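PDB 4MB7: endonuclease 8-like L720 from Acanthamoeba polyphaga mimivirus, which is an endonuclease VIII-like protein of the Fpg/Nei family, with an H2TH domain and a bound zinc ion. Local coordinates for residues A3-I8 with I219-Y223; R20-I24 with D35-Y39. The contacts are given in a common frame with arbitrary orientation. Residue numbers count along the deposited sequence, not the author numbering.

Contact 1 of 2, residues A3-I8 with I219-Y223. With SO4 (sulfate ion), chain C.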
loop_
_atom_site.group_PDB
_atom_site.type_symbol
_atom_site.label_atom_id
_atom_site.label_comp_id
_atom_site.label_asym_id
_atom_site.label_seq_id
_atom_site.Cartn_x
_atom_site.Cartn_y
_atom_site.Cartn_z
ATOM N N ALA A 3 -4.096 1.809 0.797
ATOM C CA ALA A 3 -5.232 1.064 0.259
ATOM C C ALA A 3 -6.453 1.980 0.145
ATOM O O ALA A 3 -6.643 2.863 0.978
ATOM C CB ALA A 3 -5.540 -0.138 1.142
ATOM N N PRO A 4 -7.281 1.778 -0.892
ATOM C CA PRO A 4 -7.150 0.756 -1.933
ATOM C C PRO A 4 -6.490 1.287 -3.206
ATOM O O PRO A 4 -6.705 0.716 -4.272
ATOM C CB PRO A 4 -8.606 0.410 -2.230
ATOM C CG PRO A 4 -9.306 1.733 -2.086
ATOM C CD PRO A 4 -8.565 2.494 -1.001
ATOM N N ARG A 5 -5.705 2.356 -3.096
ATOM C CA ARG A 5 -5.055 2.950 -4.265
ATOM C C ARG A 5 -4.037 2.005 -4.909
ATOM O O ARG A 5 -3.830 2.039 -6.123
ATOM C CB ARG A 5 -4.396 4.283 -3.897
ATOM C CG ARG A 5 -3.703 4.994 -5.053
ATOM C CD ARG A 5 -4.635 5.196 -6.240
ATOM N NE ARG A 5 -5.892 5.835 -5.859
ATOM C CZ ARG A 5 -6.789 6.297 -6.725
ATOM N NH1 ARG A 5 -6.566 6.201 -8.029
ATOM N NH2 ARG A 5 -7.906 6.862 -6.287
ATOM N N ILE A 6 -3.407 1.161 -4.097
ATOM C CA ILE A 6 -2.459 0.182 -4.621
ATOM C C ILE A 6 -3.180 -0.843 -5.498
ATOM O O ILE A 6 -2.728 -1.155 -6.601
ATOM C CB ILE A 6 -1.680 -0.533 -3.495
ATOM C CG1 ILE A 6 -0.777 0.455 -2.756
ATOM C CG2 ILE A 6 -0.841 -1.661 -4.060
ATOM C CD1 ILE A 6 -1.374 0.995 -1.485
ATOM N N ARG A 7 -4.305 -1.356 -5.004
ATOM C CA ARG A 7 -5.132 -2.277 -5.777
ATOM C C ARG A 7 -5.614 -1.633 -7.071
ATOM O O ARG A 7 -5.582 -2.253 -8.138
ATOM C CB ARG A 7 -6.340 -2.744 -4.960
ATOM C CG ARG A 7 -7.381 -3.480 -5.792
ATOM C CD ARG A 7 -8.510 -4.022 -4.936
ATOM N NE ARG A 7 -9.654 -4.430 -5.746
ATOM C CZ ARG A 7 -10.512 -5.386 -5.403
ATOM N NH1 ARG A 7 -10.354 -6.046 -4.265
ATOM N NH2 ARG A 7 -11.526 -5.684 -6.204
ATOM N N ILE A 8 -6.058 -0.386 -6.968
ATOM C CA ILE A 8 -6.536 0.370 -8.123
ATOM C C ILE A 8 -5.452 0.504 -9.191
ATOM O O ILE A 8 -5.712 0.317 -10.382
ATOM C CB ILE A 8 -7.046 1.765 -7.699
ATOM C CG1 ILE A 8 -8.335 1.629 -6.884
ATOM C CG2 ILE A 8 -7.275 2.652 -8.914
ATOM C CD1 ILE A 8 -8.782 2.915 -6.215
ATOM N N ILE A 219 -12.166 1.405 3.433
ATOM C CA ILE A 219 -11.497 0.955 2.216
ATOM C C ILE A 219 -12.522 0.661 1.122
ATOM O O ILE A 219 -12.323 1.018 -0.042
ATOM C CB ILE A 219 -10.620 -0.286 2.476
ATOM C CG1 ILE A 219 -9.413 0.093 3.335
ATOM C CG2 ILE A 219 -10.155 -0.908 1.162
ATOM C CD1 ILE A 219 -8.604 -1.095 3.812
ATOM N N ASP A 220 -13.626 0.024 1.506
ATOM C CA ASP A 220 -14.723 -0.248 0.580
ATOM C C ASP A 220 -15.310 1.044 0.019
ATOM O O ASP A 220 -15.605 1.135 -1.173
ATOM C CB ASP A 220 -15.831 -1.047 1.270
ATOM C CG ASP A 220 -15.434 -2.480 1.556
ATOM O OD1 ASP A 220 -14.491 -2.989 0.911
ATOM O OD2 ASP A 220 -16.079 -3.102 2.427
ATOM N N LEU A 221 -15.488 2.033 0.890
ATOM C CA LEU A 221 -16.032 3.326 0.491
ATOM C C LEU A 221 -15.097 4.046 -0.476
ATOM O O LEU A 221 -15.542 4.617 -1.467
ATOM C CB LEU A 221 -16.294 4.206 1.715
ATOM C CG LEU A 221 -17.464 3.811 2.619
ATOM C CD1 LEU A 221 -17.513 4.704 3.852
ATOM C CD2 LEU A 221 -18.775 3.883 1.854
ATOM N N LEU A 222 -13.802 4.016 -0.176
ATOM C CA LEU A 222 -12.804 4.620 -1.049
ATOM C C LEU A 222 -12.781 3.936 -2.409
ATOM O O LEU A 222 -12.640 4.593 -3.439
ATOM C CB LEU A 222 -11.418 4.564 -0.405
ATOM C CG LEU A 222 -11.159 5.562 0.725
ATOM C CD1 LEU A 222 -9.919 5.172 1.506
ATOM C CD2 LEU A 222 -11.014 6.967 0.162
ATOM N N TYR A 223 -12.929 2.616 -2.414
ATOM C CA TYR A 223 -12.937 1.870 -3.666
ATOM C C TYR A 223 -14.203 2.152 -4.465
ATOM O O TYR A 223 -14.161 2.284 -5.688
ATOM C CB TYR A 223 -12.791 0.369 -3.416
ATOM C CG TYR A 223 -12.607 -0.430 -4.684
ATOM C CD1 TYR A 223 -11.400 -0.403 -5.373
ATOM C CD2 TYR A 223 -13.637 -1.206 -5.196
ATOM C CE1 TYR A 223 -11.225 -1.130 -6.538
ATOM C CE2 TYR A 223 -13.471 -1.936 -6.359
ATOM C CZ TYR A 223 -12.264 -1.894 -7.024
ATOM O OH TYR A 223 -12.094 -2.618 -8.180
HETATM S S SO4 C . -9.183 8.357 -10.118
HETATM O O1 SO4 C . -10.472 8.349 -10.835
HETATM O O2 SO4 C . -8.434 9.557 -10.531
HETATM O O3 SO4 C . -9.454 8.428 -8.668
HETATM O O4 SO4 C . -8.409 7.156 -10.467
#
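Residues 3-8 turn from the N-terminal loop into the first turn of helix 5-13, and 219-223 form one turn in the middle of helix 205-230, so this contact sets the N-terminal helix against a long helix of the H2TH region, as in the two-domain Fpg/Nei fold. The backbones come nearest at Pro4 and Ile219, with CA atoms 6.0 Å apart. Pro4 follows a cis peptide bond and occupies the N-cap position; its O accepts the first helical bond from Ile8 N at 3.0 Å. On the other side, Tyr223 N is 2.9 Å from Ile219 O, a regular helical bond. No hydrogen bond joins the two segments; the contact is by van der Waals packing, largely of side chains, and a cation-pi contact. The Pro4 ring packs against the helix, its CD 3.6 Å from Leu222 CB, its CB 4.0 Å from Ile219 CG2 and its CG 4.0 Å from Tyr223 CB. Ala3 CB adds an apolar touch on Ile219 CD1 at 4.2 Å. Tyr223 reaches across to helix 5-13, where Ile8 CG1 lies 4.0 Å from its CD1. The polar ends of Arg7 and Tyr223 share Glu11, by a salt bridge and a hydrogen bond respectively. The CA-to-CB bond of Arg5 points away from 219-223, and its guanidinium hydrogen-bonds a sulfate ion, NH1 to O4 and NH2 to O3, both 3.2 Å. Arg7 CZ makes an off-centre cation-pi contact, 4.7 Å from the centroid of the Tyr223 ring and 27° off its normal.

Contact 2 of 2, residues R20-I24 with D35-Y39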
loop_
_atom_site.group_PDB
_atom_site.type_symbol
_atom_site.label_atom_id
_atom_site.label_comp_id
_atom_site.label_asym_id
_atom_site.label_seq_id
_atom_site.Cartn_x
_atom_site.Cartn_y
_atom_site.Cartn_z
ATOM N N ARG A 20 6.164 -7.729 -24.275
ATOM C CA ARG A 20 7.619 -7.636 -24.273
ATOM C C ARG A 20 8.097 -6.200 -24.109
ATOM O O ARG A 20 7.526 -5.276 -24.686
ATOM C CB ARG A 20 8.176 -8.223 -25.573
ATOM C CG ARG A 20 9.692 -8.187 -25.685
ATOM C CD ARG A 20 10.164 -8.889 -26.951
ATOM N NE ARG A 20 9.449 -8.414 -28.132
ATOM C CZ ARG A 20 9.800 -7.346 -28.841
ATOM N NH1 ARG A 20 10.861 -6.633 -28.491
ATOM N NH2 ARG A 20 9.086 -6.990 -29.900
ATOM N N ILE A 21 9.154 -6.017 -23.323
ATOM C CA ILE A 21 9.769 -4.706 -23.173
ATOM C C ILE A 21 10.622 -4.371 -24.392
ATOM O O ILE A 21 11.612 -5.045 -24.674
ATOM C CB ILE A 21 10.639 -4.629 -21.906
ATOM C CG1 ILE A 21 9.765 -4.774 -20.657
ATOM C CG2 ILE A 21 11.412 -3.318 -21.873
ATOM C CD1 ILE A 21 10.552 -4.877 -19.365
ATOM N N VAL A 22 10.230 -3.326 -25.110
ATOM C CA VAL A 22 10.959 -2.896 -26.297
ATOM C C VAL A 22 12.033 -1.879 -25.926
ATOM O O VAL A 22 13.165 -1.950 -26.404
ATOM C CB VAL A 22 10.008 -2.297 -27.353
ATOM C CG1 VAL A 22 10.794 -1.631 -28.472
ATOM C CG2 VAL A 22 9.095 -3.379 -27.907
ATOM N N SER A 23 11.671 -0.937 -25.064
ATOM C CA SER A 23 12.624 0.041 -24.559
ATOM C C SER A 23 12.323 0.362 -23.100
ATOM O O SER A 23 11.185 0.240 -22.650
ATOM C CB SER A 23 12.601 1.317 -25.410
ATOM O OG SER A 23 11.334 1.943 -25.366
ATOM N N ILE A 24 13.353 0.765 -22.365
ATOM C CA ILE A 24 13.222 1.062 -20.941
ATOM C C ILE A 24 14.312 2.046 -20.520
ATOM O O ILE A 24 15.458 1.928 -20.954
ATOM C CB ILE A 24 13.273 -0.237 -20.096
ATOM C CG1 ILE A 24 13.191 0.071 -18.598
ATOM C CG2 ILE A 24 14.524 -1.043 -20.413
ATOM C CD1 ILE A 24 12.964 -1.161 -17.743
ATOM N N ASP A 35 20.312 -5.003 -17.648
ATOM C CA ASP A 35 19.659 -4.824 -18.943
ATOM C C ASP A 35 18.378 -5.656 -19.031
ATOM O O ASP A 35 18.421 -6.885 -18.995
ATOM C CB ASP A 35 20.613 -5.195 -20.082
ATOM C CG ASP A 35 20.010 -4.950 -21.454
ATOM O OD1 ASP A 35 19.100 -4.101 -21.563
ATOM O OD2 ASP A 35 20.450 -5.603 -22.424
ATOM N N LEU A 36 17.240 -4.979 -19.155
ATOM C CA LEU A 36 15.946 -5.656 -19.162
ATOM C C LEU A 36 15.255 -5.632 -20.524
ATOM O O LEU A 36 14.084 -6.000 -20.635
ATOM C CB LEU A 36 15.019 -5.051 -18.102
ATOM C CG LEU A 36 15.431 -5.255 -16.643
ATOM C CD1 LEU A 36 14.449 -4.569 -15.709
ATOM C CD2 LEU A 36 15.536 -6.737 -16.323
ATOM N N ILE A 37 15.973 -5.196 -21.554
ATOM C CA ILE A 37 15.429 -5.177 -22.911
ATOM C C ILE A 37 14.963 -6.572 -23.327
ATOM O O ILE A 37 15.644 -7.563 -23.060
ATOM C CB ILE A 37 16.463 -4.642 -23.930
ATOM C CG1 ILE A 37 16.837 -3.196 -23.604
ATOM C CG2 ILE A 37 15.919 -4.722 -25.349
ATOM C CD1 ILE A 37 15.677 -2.232 -23.704
ATOM N N ASP A 38 13.783 -6.634 -23.943
ATOM C CA ASP A 38 13.204 -7.875 -24.469
ATOM C C ASP A 38 12.757 -8.878 -23.403
ATOM O O ASP A 38 12.409 -10.014 -23.719
ATOM C CB ASP A 38 14.139 -8.544 -25.484
ATOM C CG ASP A 38 14.334 -7.707 -26.731
ATOM O OD1 ASP A 38 13.373 -7.016 -27.138
ATOM O OD2 ASP A 38 15.444 -7.734 -27.300
ATOM N N TYR A 39 12.762 -8.454 -22.143
ATOM C CA TYR A 39 12.158 -9.255 -21.088
ATOM C C TYR A 39 10.640 -9.250 -21.250
ATOM O O TYR A 39 10.077 -8.334 -21.846
ATOM C CB TYR A 39 12.547 -8.723 -19.708
ATOM C CG TYR A 39 13.732 -9.431 -19.088
ATOM C CD1 TYR A 39 15.027 -9.170 -19.517
ATOM C CD2 TYR A 39 13.554 -10.358 -18.070
ATOM C CE1 TYR A 39 16.112 -9.816 -18.951
ATOM C CE2 TYR A 39 14.631 -11.007 -17.497
ATOM C CZ TYR A 39 15.908 -10.733 -17.942
ATOM O OH TYR A 39 16.985 -11.376 -17.374
#
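A type II beta turn, Leu36 to Tyr39, docks on the start of edge strand 21-25, joining it to the lead-in of strand 40-47 in the beta-rich part of the Fpg/Nei fold. Arg20 begins with a salt bridge, NH1 to Asp38 OD1 at 2.9 Å, while its CA makes a CA-H...O contact with Tyr39 O at 3.5 Å. Ile21 pairs with the turn through both its backbone N and O: its N donates to Tyr39 O at 2.9 Å, and its O accepts from Asp38 N at 2.8 Å. Its side chain points toward the turn, CD1 4.3 Å from Tyr39 CB. Val22 and Ser23 point away and both face Gln92 of strand 89-93, a classic beta bulge. Ile24 turns back toward the loop, with CD1 4.2 Å from Leu36 CD1 and CG2 3.7 Å from Ile37 CD1. The turn itself is closed by Tyr39 N to Leu36 O at 3.2 Å, and Asp38 takes the positive phi, 69°, expected at its third position.

The chain runs through 3-8, 20-24 and 35-39 before it reaches 219-223, so the short-range contact 2 falls between the two halves of the long-range contact 1. Their centres are about 31 Å apart and their nearest atoms about 19 Å, without touching. Helix 5-13 of contact 1 and strand 21-25 of contact 2 are consecutive elements. The centre of contact 1 lies about 9 Å from the centre of the chain, that of contact 2 about 27 Å. Contact 2 ties edge strand 21-25 of one antiparallel sheet to the loop that leads into 40-47, an outermost strand of the other. Contact 1 joins the N-terminal part to the H2TH region.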